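Local coordinates for dinitrogenase iron-molybdenum cofactor biosynthesis domain-containing protein (Pyrococcus horikoshii, PDB 2YX6) that is of uncharacterised function but binds ADP and belongs to the dinitrogenase iron-molybdenum cofactor biosynthesis family, at residues Ile5-Asp10 / Tyr26-Asp31; Gly12-Val17 / Tyr92-Asp97. All coordinates share one frame; numbering follows the deposited sequence.

Contact 1: Ile5-Asp10 / Tyr26-Asp31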
loop_
_atom_site.group_PDB
_atom_site.type_symbol
_atom_site.label_atom_id
_atom_site.label_comp_id
_atom_site.label_asym_id
_atom_site.label_seq_id
_atom_site.Cartn_x
_atom_site.Cartn_y
_atom_site.Cartn_z
ATOM N N ILE A 5 7.485 -9.514 1.001
ATOM C CA ILE A 5 8.147 -9.476 -0.285
ATOM C C ILE A 5 8.349 -10.905 -0.802
ATOM O O ILE A 5 8.958 -11.705 -0.138
ATOM C CB ILE A 5 9.516 -8.741 -0.242
ATOM C CG1 ILE A 5 9.367 -7.292 0.236
ATOM C CG2 ILE A 5 10.185 -8.789 -1.647
ATOM C CD1 ILE A 5 9.811 -7.136 1.499
ATOM N N PRO A 6 7.861 -11.201 -2.033
ATOM C CA PRO A 6 8.059 -12.556 -2.594
ATOM C C PRO A 6 9.522 -12.725 -3.004
ATOM O O PRO A 6 10.089 -11.801 -3.633
ATOM C CB PRO A 6 7.136 -12.588 -3.826
ATOM C CG PRO A 6 7.085 -11.135 -4.331
ATOM C CD PRO A 6 7.200 -10.281 -2.986
ATOM N N ALA A 7 10.157 -13.839 -2.610
ATOM C CA ALA A 7 11.575 -14.038 -2.884
ATOM C C ALA A 7 11.748 -15.112 -3.920
ATOM O O ALA A 7 10.971 -16.073 -3.956
ATOM C CB ALA A 7 12.313 -14.435 -1.626
ATOM N N GLU A 8 12.799 -14.968 -4.721
ATOM C CA GLU A 8 13.124 -15.920 -5.761
ATOM C C GLU A 8 13.832 -17.194 -5.200
ATOM O O GLU A 8 13.741 -18.293 -5.754
ATOM C CB GLU A 8 13.983 -15.202 -6.804
ATOM C CG GLU A 8 14.462 -16.074 -7.949
ATOM C CD GLU A 8 15.540 -15.393 -8.797
ATOM O OE1 GLU A 8 15.404 -14.185 -9.108
ATOM O OE2 GLU A 8 16.543 -16.072 -9.144
ATOM N N ASP A 9 14.515 -17.031 -4.081
ATOM C CA ASP A 9 15.399 -18.016 -3.489
ATOM C C ASP A 9 15.039 -18.028 -2.031
ATOM O O ASP A 9 14.321 -17.143 -1.578
ATOM C CB ASP A 9 16.842 -17.482 -3.577
ATOM C CG ASP A 9 17.370 -17.448 -4.983
ATOM O OD1 ASP A 9 16.819 -18.149 -5.873
ATOM O OD2 ASP A 9 18.365 -16.716 -5.218
ATOM N N ASP A 10 15.594 -18.953 -1.261
ATOM C CA ASP A 10 15.500 -18.832 0.202
ATOM C C ASP A 10 16.620 -18.004 0.810
ATOM O O ASP A 10 16.921 -18.136 1.987
ATOM C CB ASP A 10 15.456 -20.198 0.893
ATOM C CG ASP A 10 16.579 -21.141 0.436
ATOM O OD1 ASP A 10 17.105 -20.971 -0.711
ATOM O OD2 ASP A 10 16.913 -22.069 1.245
ATOM N N TYR A 26 9.063 -18.591 -1.509
ATOM C CA TYR A 26 9.579 -17.973 -0.294
ATOM C C TYR A 26 9.104 -16.542 -0.185
ATOM O O TYR A 26 8.964 -15.853 -1.167
ATOM C CB TYR A 26 11.099 -17.976 -0.357
ATOM C CG TYR A 26 11.732 -19.397 -0.456
ATOM C CD1 TYR A 26 11.882 -20.195 0.667
ATOM C CD2 TYR A 26 12.155 -19.899 -1.670
ATOM C CE1 TYR A 26 12.442 -21.483 0.598
ATOM C CE2 TYR A 26 12.723 -21.200 -1.778
ATOM C CZ TYR A 26 12.861 -21.981 -0.631
ATOM O OH TYR A 26 13.456 -23.235 -0.721
ATOM N N PHE A 27 8.877 -16.084 1.032
ATOM C CA PHE A 27 8.464 -14.722 1.287
ATOM C C PHE A 27 9.359 -14.207 2.372
ATOM O O PHE A 27 9.720 -14.939 3.294
ATOM C CB PHE A 27 7.013 -14.635 1.736
ATOM C CG PHE A 27 6.042 -14.461 0.591
ATOM C CD1 PHE A 27 5.584 -13.183 0.236
ATOM C CD2 PHE A 27 5.672 -15.542 -0.195
ATOM C CE1 PHE A 27 4.727 -13.017 -0.846
ATOM C CE2 PHE A 27 4.814 -15.369 -1.309
ATOM C CZ PHE A 27 4.342 -14.145 -1.601
ATOM N N VAL A 28 9.661 -12.927 2.290
ATOM C CA VAL A 28 10.395 -12.210 3.344
ATOM C C VAL A 28 9.502 -11.150 3.992
ATOM O O VAL A 28 8.896 -10.353 3.317
ATOM C CB VAL A 28 11.645 -11.512 2.712
ATOM C CG1 VAL A 28 12.431 -10.696 3.732
ATOM C CG2 VAL A 28 12.517 -12.506 2.003
ATOM N N PHE A 29 9.429 -11.152 5.315
ATOM C CA PHE A 29 8.598 -10.253 6.117
ATOM C C PHE A 29 9.576 -9.358 6.845
ATOM O O PHE A 29 10.479 -9.837 7.549
ATOM C CB PHE A 29 7.721 -11.051 7.114
ATOM C CG PHE A 29 6.710 -11.886 6.453
ATOM C CD1 PHE A 29 5.492 -11.330 6.078
ATOM C CD2 PHE A 29 6.993 -13.185 6.083
ATOM C CE1 PHE A 29 4.520 -12.098 5.414
ATOM C CE2 PHE A 29 6.017 -13.969 5.403
ATOM C CZ PHE A 29 4.772 -13.408 5.110
ATOM N N VAL A 30 9.422 -8.067 6.654
ATOM C CA VAL A 30 10.391 -7.140 7.227
ATOM C C VAL A 30 9.672 -6.163 8.124
ATOM O O VAL A 30 8.754 -5.418 7.642
ATOM C CB VAL A 30 11.094 -6.280 6.128
ATOM C CG1 VAL A 30 12.109 -5.321 6.848
ATOM C CG2 VAL A 30 11.816 -7.193 5.096
ATOM N N ASP A 31 10.077 -6.122 9.397
ATOM C CA ASP A 31 9.538 -5.161 10.319
ATOM C C ASP A 31 10.311 -3.872 10.326
ATOM O O ASP A 31 11.505 -3.850 10.665
ATOM C CB ASP A 31 9.537 -5.699 11.736
ATOM C CG ASP A 31 8.474 -6.709 11.931
ATOM O OD1 ASP A 31 8.478 -7.707 11.190
ATOM O OD2 ASP A 31 7.650 -6.500 12.836
#

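Contact 2: Gly12-Val17 / Tyr92-Asp97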
loop_
_atom_site.group_PDB
_atom_site.type_symbol
_atom_site.label_atom_id
_atom_site.label_comp_id
_atom_site.label_asym_id
_atom_site.label_seq_id
_atom_site.Cartn_x
_atom_site.Cartn_y
_atom_site.Cartn_z
ATOM N N GLY A 12 16.678 -14.890 1.850
ATOM C CA GLY A 12 16.268 -13.759 2.719
ATOM C C GLY A 12 16.464 -12.401 2.048
ATOM O O GLY A 12 16.170 -12.245 0.846
ATOM N N ILE A 13 16.995 -11.432 2.799
ATOM C CA ILE A 13 17.259 -10.125 2.225
ATOM C C ILE A 13 18.382 -10.067 1.160
ATOM O O ILE A 13 18.602 -9.006 0.551
ATOM C CB ILE A 13 17.545 -9.099 3.315
ATOM C CG1 ILE A 13 18.882 -9.426 3.966
ATOM C CG2 ILE A 13 16.359 -9.018 4.210
ATOM C CD1 ILE A 13 19.471 -8.331 4.760
ATOM N N LYS A 14 19.048 -11.202 0.922
ATOM C CA LYS A 14 19.992 -11.314 -0.180
ATOM C C LYS A 14 19.381 -11.927 -1.460
ATOM O O LYS A 14 20.092 -12.038 -2.503
ATOM C CB LYS A 14 21.243 -12.063 0.218
ATOM C CG LYS A 14 22.024 -11.408 1.360
ATOM C CD LYS A 14 23.260 -12.234 1.665
ATOM C CE LYS A 14 24.179 -11.707 2.729
ATOM N NZ LYS A 14 25.393 -12.646 2.764
ATOM N N SER A 15 18.088 -12.286 -1.407
ATOM C CA SER A 15 17.434 -12.837 -2.591
ATOM C C SER A 15 16.889 -11.707 -3.440
ATOM O O SER A 15 16.869 -10.581 -3.019
ATOM C CB SER A 15 16.288 -13.797 -2.216
ATOM O OG SER A 15 15.650 -14.272 -3.415
ATOM N N ASN A 16 16.458 -11.992 -4.649
ATOM C CA ASN A 16 15.806 -10.953 -5.455
ATOM C C ASN A 16 14.290 -11.084 -5.286
ATOM O O ASN A 16 13.794 -12.148 -4.948
ATOM C CB ASN A 16 16.147 -11.125 -6.940
ATOM C CG ASN A 16 17.653 -10.923 -7.261
ATOM O OD1 ASN A 16 18.266 -9.902 -6.920
ATOM N ND2 ASN A 16 18.230 -11.901 -7.967
ATOM N N VAL A 17 13.561 -10.013 -5.559
ATOM C CA VAL A 17 12.122 -10.072 -5.652
ATOM C C VAL A 17 11.803 -11.075 -6.737
ATOM O O VAL A 17 12.328 -10.978 -7.814
ATOM C CB VAL A 17 11.506 -8.641 -5.959
ATOM C CG1 VAL A 17 9.952 -8.690 -6.152
ATOM C CG2 VAL A 17 11.935 -7.610 -4.857
ATOM N N TYR A 92 11.786 -4.545 -8.264
ATOM C CA TYR A 92 12.718 -5.635 -8.610
ATOM C C TYR A 92 14.029 -5.388 -7.923
ATOM O O TYR A 92 14.290 -4.264 -7.460
ATOM C CB TYR A 92 12.975 -5.619 -10.122
ATOM C CG TYR A 92 13.509 -4.305 -10.587
ATOM C CD1 TYR A 92 12.664 -3.246 -10.816
ATOM C CD2 TYR A 92 14.872 -4.108 -10.781
ATOM C CE1 TYR A 92 13.154 -2.038 -11.244
ATOM C CE2 TYR A 92 15.376 -2.870 -11.203
ATOM C CZ TYR A 92 14.502 -1.867 -11.439
ATOM O OH TYR A 92 14.944 -0.634 -11.810
ATOM N N GLY A 93 14.877 -6.420 -7.929
ATOM C CA GLY A 93 16.234 -6.322 -7.435
ATOM C C GLY A 93 16.429 -7.032 -6.110
ATOM O O GLY A 93 15.518 -7.764 -5.640
ATOM N N ARG A 94 17.573 -6.744 -5.465
ATOM C CA ARG A 94 17.921 -7.443 -4.214
ATOM C C ARG A 94 17.019 -6.895 -3.159
ATOM O O ARG A 94 16.836 -5.684 -3.049
ATOM C CB ARG A 94 19.342 -7.149 -3.755
ATOM C CG ARG A 94 19.953 -8.193 -2.872
ATOM C CD ARG A 94 21.334 -7.741 -2.603
ATOM N NE ARG A 94 22.218 -8.618 -1.831
ATOM C CZ ARG A 94 22.880 -9.693 -2.267
ATOM N NH1 ARG A 94 22.735 -10.189 -3.508
ATOM N NH2 ARG A 94 23.703 -10.306 -1.418
ATOM N N ILE A 95 16.540 -7.770 -2.314
ATOM C CA ILE A 95 15.526 -7.347 -1.370
ATOM C C ILE A 95 16.109 -6.374 -0.368
ATOM O O ILE A 95 15.463 -5.380 -0.013
ATOM C CB ILE A 95 14.824 -8.556 -0.741
ATOM C CG1 ILE A 95 13.915 -9.210 -1.822
ATOM C CG2 ILE A 95 14.101 -8.083 0.537
ATOM C CD1 ILE A 95 13.278 -10.678 -1.476
ATOM N N SER A 96 17.362 -6.568 0.015
ATOM C CA SER A 96 18.045 -5.601 0.920
ATOM C C SER A 96 18.027 -4.174 0.348
ATOM O O SER A 96 17.814 -3.222 1.087
ATOM C CB SER A 96 19.497 -6.026 1.204
ATOM O OG SER A 96 20.293 -5.973 0.003
ATOM N N ASP A 97 18.263 -4.043 -0.962
ATOM C CA ASP A 97 18.273 -2.741 -1.644
ATOM C C ASP A 97 16.894 -2.133 -1.730
ATOM O O ASP A 97 16.716 -0.934 -1.586
ATOM C CB ASP A 97 18.832 -2.851 -3.046
ATOM C CG ASP A 97 20.341 -3.094 -3.088
ATOM O OD1 ASP A 97 20.989 -3.068 -2.031
ATOM O OD2 ASP A 97 20.873 -3.367 -4.197
HETATM O O HOH W 1 13.756 -9.070 -8.966
#

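Contact 1: Ile5-Asp10 / Tyr26-Asp31
Tyr26 lays its ring alongside Asp10, whose CB sits over one ring face, offset toward the CE1 side of the rim, 3.3 Å from CE1. This is a CH-pi contact, 3.5 Å from Asp10 CB to the centroid of the Tyr26 ring; the two side chains point the same way, with carboxylate and ring planes 23° apart. Tyr26 CG stands anti to its own carbonyl carbon (chi1 -60°), on the side of the 8-10 turn that follows strand 2-7, and Asp9 O lies 3.5 Å from Tyr26 CB. Ile5 works at the other end, and there the backbone does most of the gripping: its N-H reaches Val28 O in the carbonyl plane, and its own O takes the nearly straight bond from Val28 N at 2.8 Å. Ile5 and Val28 thus form a hydrogen-bonded antiparallel pair joining strands 2-7 and 26-33, neighbours within the mixed five-stranded sheet. Beyond that pair Ile5 CD1 meets Val30 CG2, while Val28 CG2 reaches back to Ala7 CB at 4.1 Å. Helix 95-103 packs on this face through Ile95 and Ile99. Pro6 and Phe27, the next pair, non-hydrogen-bonded, point to the opposite face, where Phe27 packs on Leu55 and Ile59 of helix 54-61. Pro6 CA lies over the Phe27 ring, 3.9 Å from its centroid, and Pro6 CB touches Phe27 CE1 and CZ near the rim.

Contact 2: Gly12-Val17 / Tyr92-Asp97
Ile95 and Ser96, at the start of helix 95-103, turn their backbone N-H groups to carbonyls of 12-17. Ile95 N bonds to Ser15 O at 2.9 Å, nearly along the C=O axis, and Ser96 N uses a lone pair of Ile13 O. A third bond runs the other way, from Val17 N to Gly93 O at 3.0 Å, and the same oxygen receives a CA-H contact from Asn16. One water completes the pairing, donating to Val17 O and accepting from Gly93 N. The loop thus supplies acceptors to first-turn amides that a helix cannot satisfy from within, with Arg94 at the N-cap position. Ser15 OG donates to Asn16 O at 3.2 Å and, in turn, accepts from the N of Asp9. Among the apolar atoms, Ile95 CG1 meets Val17 CG2 at 4.0 Å, the two side chains crossing at about a right angle. Arg94, extended from CG to NE, lies alongside Lys14: its NH2 is 3.4 Å from Lys14 CG, and Lys14 O, which Arg11 also reaches weakly, sits over one guanidinium face without a hydrogen bond. Lys14 NZ is 5.1 Å from Arg94 NH2, a like-charged pair that is likely to be mildly unfavourable. An alanine in place of Arg94 would probably leave the Lys14 CB and CG methylenes without the flat group packed against them and Lys14 O without the guanidinium over it.

In the fold
Contacts 1 and 2 show how one connection can tie a sheet to a helix distant in sequence. Their centres are 8 Å apart and their segments alternate along the chain: 5-10, 12-17, 26-31, then 92-97. The loop following strand 2-7 turns back on that strand, so that Glu8 N comes 3.0 Å from Asn16 O, probably a hydrogen bond. Ile95 belongs to both neighbourhoods, its CD1 lying 3.6 Å from Ile5 CG2. Loop, sheet and the start of helix 95-103 therefore form one packed unit. Val87, an ADP-binding residue of this protein, although no ADP is bound to this chain, lies about 8 Å, side chain to side chain, from Pro6 and about 10 Å from Val17.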